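Local coordinates for protein CRISPR system Cmr subunit Cmr6 (Pyrococcus furiosus, PDB 4W8V) that caps, together with Cmr1, the elongated type III-B Cmr ribonucleoprotein complex, whose Cmr4-Cmr5 core runs along the crRNA in CRISPR immunity, at residues R108-F113 with L224-D228; I116-K120 with K217-L221. All blocks are in the same frame, centred on the assembly; numbering follows the deposited sequence.

Contact 1. Residues R108-F113 with L224-D228; sequences RLCKEF and LALRD
D228 OD2 takes three N-H groups, two from R108 and a weak one from R227. R108 NH1 and NH2 each lie 3.0 Å from it. This joins two nearly antiparallel helices, 108-116 and 212-228, through a four-residue salt-bridge network. NH1 meets OD2 from above the carboxylate plane, 39° out of it. The bond from R108 NH2 is weak. The R108 chain leaves extended and then bends (chi3 52°), which points the guanidinium edge at OD2, the two planes 71° apart. R227, on the same helix as D228, gives its NE to D228 OD1 and its NH2 weakly to OD2. That NH2 also makes a weak bond to E112 OE2. E112 OE1 forms a further salt bridge with R115. R108 NH1 and R227 NH2 are 4.0 Å apart; D228, which both bind, and E112 on R227 probably offset the like charges. Next to the network is a small apolar patch. L224 puts CD2 3.7 Å from E112 CB and CD1 4.2 Å from L109 CD2. Y65 and L62 of helix 52-68 pack on L109 and L224. L109 CD2 also packs 3.5 Å from D228 OD2, the oxygen that R108 holds.

Contact 2. Residues I116-K120 with K217-L221; sequences IFGEK and KAFSL
I116 meets S220 at the end of helix 108-116, with I116 CD1 3.5 Å from S220 CB. The other branch of I116, CG2, lies 3.8 Å from K217 O. It also touches K217 CB. CG2 stands anti to the backbone N, while CG1 lies beside it (chi1 -48°); CD1 ends on S220, while CG2 sits between K217 and S220. F117 follows and offers its ring to two residues. L221 CD1 sits at the ring edge, 3.9 Å from F117 CZ. The extended chain of K217 passes the ring obliquely, with K217 CD 3.7 Å from F117 CD1.

Beyond the ring, K217 NZ and K120 NZ are modelled 3.0 Å apart, doubtfully close for two ammonium groups. Both are donors, not bonded together. Both pair with E128 on helix 122-133, K217 with OE1 and K120 with OE2, in salt bridges that probably make the approach tolerable. The shared carboxylate probably offsets part of their charge. I125 and L129 of the same helix also pack on F117, while T59 and T63 of helix 52-68 touch L221.

The backbone places K120. F117 is the first residue to leave helical angles, and F117 O accepts a bond from K120 N at 3.2 Å. G118 takes a positive phi (35°) in the tight reversal. F117 to K120 is a type II' beta turn, here linking helices 108-116 and 122-133 beside helix 212-228.

In the fold
Contacts 1 and 2 have centres 11 Å apart and share helix 212-228. Contact 1 uses its C-terminal end, and contact 2 an earlier part. Along the chain the order is 108-113, 116-120, 217-221, 224-228, so the pairing of contact 2 falls within that of contact 1. Helix 108-116 therefore runs roughly antiparallel to helix 212-228, and the turn begins where it reaches K217. The contacts touch where F113 CD2 packs 3.9 Å from L221 CD2. F113 also meets F117, which continues the apolar core between them. Together they join the helical part inserted between strands to the helix after strand 202-209, within the C-terminal, RAMP-superfamily part of Cmr6 that this chain holds.

Contact 1. Residues R108-F113 with L224-D228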
loop_
_atom_site.group_PDB
_atom_site.type_symbol
_atom_site.label_atom_id
_atom_site.label_comp_id
_atom_site.label_asym_id
_atom_site.label_seq_id
_atom_site.Cartn_x
_atom_site.Cartn_y
_atom_site.Cartn_z
ATOM N N ARG A 108 -4.960 14.489 9.329
ATOM C CA ARG A 108 -4.339 13.552 10.256
ATOM C C ARG A 108 -3.230 12.784 9.545
ATOM O O ARG A 108 -2.123 12.656 10.061
ATOM C CB ARG A 108 -5.376 12.587 10.826
ATOM C CG ARG A 108 -4.908 11.779 12.017
ATOM C CD ARG A 108 -6.008 10.823 12.392
ATOM N NE ARG A 108 -6.437 10.072 11.223
ATOM C CZ ARG A 108 -5.939 8.891 10.872
ATOM N NH1 ARG A 108 -4.998 8.319 11.623
ATOM N NH2 ARG A 108 -6.382 8.280 9.776
ATOM N N LEU A 109 -3.527 12.302 8.341
ATOM C CA LEU A 109 -2.542 11.538 7.579
ATOM C C LEU A 109 -1.317 12.396 7.298
ATOM O O LEU A 109 -0.190 11.918 7.352
ATOM C CB LEU A 109 -3.147 11.019 6.270
ATOM C CG LEU A 109 -4.210 9.931 6.407
ATOM C CD1 LEU A 109 -4.727 9.516 5.036
ATOM C CD2 LEU A 109 -3.664 8.723 7.158
ATOM N N CYS A 110 -1.547 13.674 7.015
ATOM C CA CYS A 110 -0.452 14.613 6.828
ATOM C C CYS A 110 0.382 14.772 8.102
ATOM O O CYS A 110 1.606 14.772 8.038
ATOM C CB CYS A 110 -0.985 15.965 6.379
ATOM S SG CYS A 110 0.301 17.166 6.062
ATOM N N LYS A 111 -0.282 14.904 9.251
ATOM C CA LYS A 111 0.410 15.007 10.535
ATOM C C LYS A 111 1.286 13.776 10.762
ATOM O O LYS A 111 2.464 13.894 11.086
ATOM C CB LYS A 111 -0.578 15.143 11.706
ATOM C CG LYS A 111 -1.546 16.309 11.643
ATOM C CD LYS A 111 -0.933 17.595 12.166
ATOM C CE LYS A 111 -1.953 18.735 12.202
ATOM N NZ LYS A 111 -3.057 18.495 13.176
ATOM N N GLU A 112 0.697 12.598 10.584
ATOM C CA GLU A 112 1.393 11.331 10.779
ATOM C C GLU A 112 2.594 11.220 9.861
ATOM O O GLU A 112 3.652 10.742 10.255
ATOM C CB GLU A 112 0.449 10.153 10.534
ATOM C CG GLU A 112 -0.638 9.979 11.575
ATOM C CD GLU A 112 -0.172 9.171 12.768
ATOM O OE1 GLU A 112 0.933 9.445 13.285
ATOM O OE2 GLU A 112 -0.907 8.249 13.181
ATOM N N PHE A 113 2.411 11.664 8.628
ATOM C CA PHE A 113 3.468 11.654 7.629
ATOM C C PHE A 113 4.674 12.463 8.083
ATOM O O PHE A 113 5.810 12.026 7.968
ATOM C CB PHE A 113 2.931 12.210 6.318
ATOM C CG PHE A 113 3.953 12.323 5.238
ATOM C CD1 PHE A 113 4.545 13.541 4.952
ATOM C CD2 PHE A 113 4.308 11.212 4.492
ATOM C CE1 PHE A 113 5.476 13.650 3.944
ATOM C CE2 PHE A 113 5.236 11.314 3.474
ATOM C CZ PHE A 113 5.823 12.535 3.201
ATOM N N LEU A 224 1.336 2.820 8.536
ATOM C CA LEU A 224 0.335 3.856 8.393
ATOM C C LEU A 224 -0.672 3.468 7.313
ATOM O O LEU A 224 -1.882 3.557 7.503
ATOM C CB LEU A 224 1.024 5.182 8.062
ATOM C CG LEU A 224 0.243 6.488 8.011
ATOM C CD1 LEU A 224 -0.653 6.640 9.231
ATOM C CD2 LEU A 224 1.247 7.621 7.923
ATOM N N ALA A 225 -0.166 2.993 6.188
ATOM C CA ALA A 225 -1.021 2.681 5.043
ATOM C C ALA A 225 -1.908 1.444 5.277
ATOM O O ALA A 225 -3.052 1.399 4.824
ATOM C CB ALA A 225 -0.149 2.507 3.788
ATOM N N LEU A 226 -1.408 0.456 6.017
ATOM C CA LEU A 226 -2.184 -0.769 6.268
ATOM C C LEU A 226 -3.296 -0.546 7.283
ATOM O O LEU A 226 -4.327 -1.210 7.242
ATOM C CB LEU A 226 -1.275 -1.905 6.753
ATOM C CG LEU A 226 -0.154 -2.388 5.817
ATOM C CD1 LEU A 226 0.654 -3.542 6.473
ATOM C CD2 LEU A 226 -0.662 -2.804 4.448
ATOM N N ARG A 227 -3.079 0.371 8.213
ATOM C CA ARG A 227 -4.076 0.671 9.228
ATOM C C ARG A 227 -5.177 1.558 8.659
ATOM O O ARG A 227 -6.350 1.274 8.838
ATOM C CB ARG A 227 -3.409 1.358 10.417
ATOM C CG ARG A 227 -4.281 1.554 11.638
ATOM C CD ARG A 227 -3.517 2.359 12.685
ATOM N NE ARG A 227 -3.257 3.717 12.223
ATOM C CZ ARG A 227 -2.184 4.436 12.541
ATOM N NH1 ARG A 227 -1.246 3.926 13.321
ATOM N NH2 ARG A 227 -2.048 5.670 12.072
ATOM N N ASP A 228 -4.796 2.607 7.935
ATOM C CA ASP A 228 -5.762 3.634 7.547
ATOM C C ASP A 228 -6.293 3.549 6.104
ATOM O O ASP A 228 -7.371 4.054 5.827
ATOM C CB ASP A 228 -5.161 5.025 7.801
ATOM C CG ASP A 228 -4.922 5.295 9.294
ATOM O OD1 ASP A 228 -5.450 4.536 10.138
ATOM O OD2 ASP A 228 -4.219 6.269 9.629
#

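Contact 2. Residues I116-K120 with K217-L221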
loop_
_atom_site.group_PDB
_atom_site.type_symbol
_atom_site.label_atom_id
_atom_site.label_comp_id
_atom_site.label_asym_id
_atom_site.label_seq_id
_atom_site.Cartn_x
_atom_site.Cartn_y
_atom_site.Cartn_z
ATOM N N ILE A 116 6.956 10.971 10.798
ATOM C CA ILE A 116 7.945 10.008 10.315
ATOM C C ILE A 116 9.214 10.716 9.860
ATOM O O ILE A 116 10.328 10.280 10.170
ATOM C CB ILE A 116 7.442 9.156 9.119
ATOM C CG1 ILE A 116 6.044 8.567 9.353
ATOM C CG2 ILE A 116 8.446 8.071 8.780
ATOM C CD1 ILE A 116 5.895 7.795 10.603
ATOM N N PHE A 117 9.046 11.812 9.129
ATOM C CA PHE A 117 10.184 12.455 8.487
ATOM C C PHE A 117 10.799 13.593 9.289
ATOM O O PHE A 117 11.471 14.450 8.720
ATOM C CB PHE A 117 9.774 12.943 7.105
ATOM C CG PHE A 117 9.561 11.828 6.139
ATOM C CD1 PHE A 117 10.645 11.198 5.552
ATOM C CD2 PHE A 117 8.291 11.372 5.850
ATOM C CE1 PHE A 117 10.461 10.149 4.675
ATOM C CE2 PHE A 117 8.103 10.321 4.980
ATOM C CZ PHE A 117 9.190 9.707 4.391
ATOM N N GLY A 118 10.574 13.575 10.601
ATOM C CA GLY A 118 11.164 14.521 11.535
ATOM C C GLY A 118 11.377 15.945 11.052
ATOM O O GLY A 118 10.512 16.539 10.404
ATOM N N GLU A 119 12.554 16.481 11.360
ATOM C CA GLU A 119 12.872 17.875 11.082
ATOM C C GLU A 119 13.487 18.063 9.701
ATOM O O GLU A 119 14.337 18.930 9.511
ATOM N N LYS A 120 13.065 17.253 8.738
ATOM C CA LYS A 120 13.569 17.386 7.378
ATOM C C LYS A 120 12.668 18.312 6.569
ATOM O O LYS A 120 11.450 18.317 6.740
ATOM C CB LYS A 120 13.689 16.014 6.710
ATOM C CG LYS A 120 14.544 15.047 7.508
ATOM C CD LYS A 120 15.151 13.948 6.656
ATOM C CE LYS A 120 16.281 13.263 7.424
ATOM N NZ LYS A 120 16.813 12.047 6.744
ATOM N N LYS A 217 11.838 4.326 7.962
ATOM C CA LYS A 217 10.821 5.292 7.593
ATOM C C LYS A 217 9.794 4.633 6.682
ATOM O O LYS A 217 8.588 4.807 6.863
ATOM C CB LYS A 217 11.450 6.497 6.904
ATOM C CG LYS A 217 12.386 7.281 7.794
ATOM C CD LYS A 217 12.778 8.594 7.151
ATOM C CE LYS A 217 13.826 9.324 7.988
ATOM N NZ LYS A 217 14.241 10.609 7.357
ATOM N N ALA A 218 10.295 3.858 5.723
ATOM C CA ALA A 218 9.463 3.112 4.790
ATOM C C ALA A 218 8.489 2.213 5.531
ATOM O O ALA A 218 7.301 2.148 5.211
ATOM C CB ALA A 218 10.331 2.286 3.837
ATOM N N PHE A 219 9.005 1.533 6.537
ATOM C CA PHE A 219 8.211 0.627 7.348
ATOM C C PHE A 219 7.089 1.375 8.059
ATOM O O PHE A 219 5.985 0.862 8.224
ATOM C CB PHE A 219 9.107 -0.090 8.365
ATOM C CG PHE A 219 8.392 -1.150 9.149
ATOM C CD1 PHE A 219 8.064 -2.365 8.561
ATOM C CD2 PHE A 219 8.025 -0.927 10.461
ATOM C CE1 PHE A 219 7.387 -3.337 9.273
ATOM C CE2 PHE A 219 7.358 -1.902 11.189
ATOM C CZ PHE A 219 7.039 -3.108 10.592
ATOM N N SER A 220 7.383 2.600 8.469
ATOM C CA SER A 220 6.431 3.405 9.214
ATOM C C SER A 220 5.304 3.865 8.296
ATOM O O SER A 220 4.147 3.928 8.693
ATOM C CB SER A 220 7.138 4.601 9.850
ATOM O OG SER A 220 7.843 4.202 11.005
ATOM N N LEU A 221 5.654 4.160 7.055
ATOM C CA LEU A 221 4.656 4.493 6.069
ATOM C C LEU A 221 3.776 3.277 5.781
ATOM O O LEU A 221 2.568 3.401 5.648
ATOM C CB LEU A 221 5.324 5.019 4.794
ATOM C CG LEU A 221 5.910 6.429 4.914
ATOM C CD1 LEU A 221 6.600 6.827 3.631
ATOM C CD2 LEU A 221 4.816 7.437 5.284
#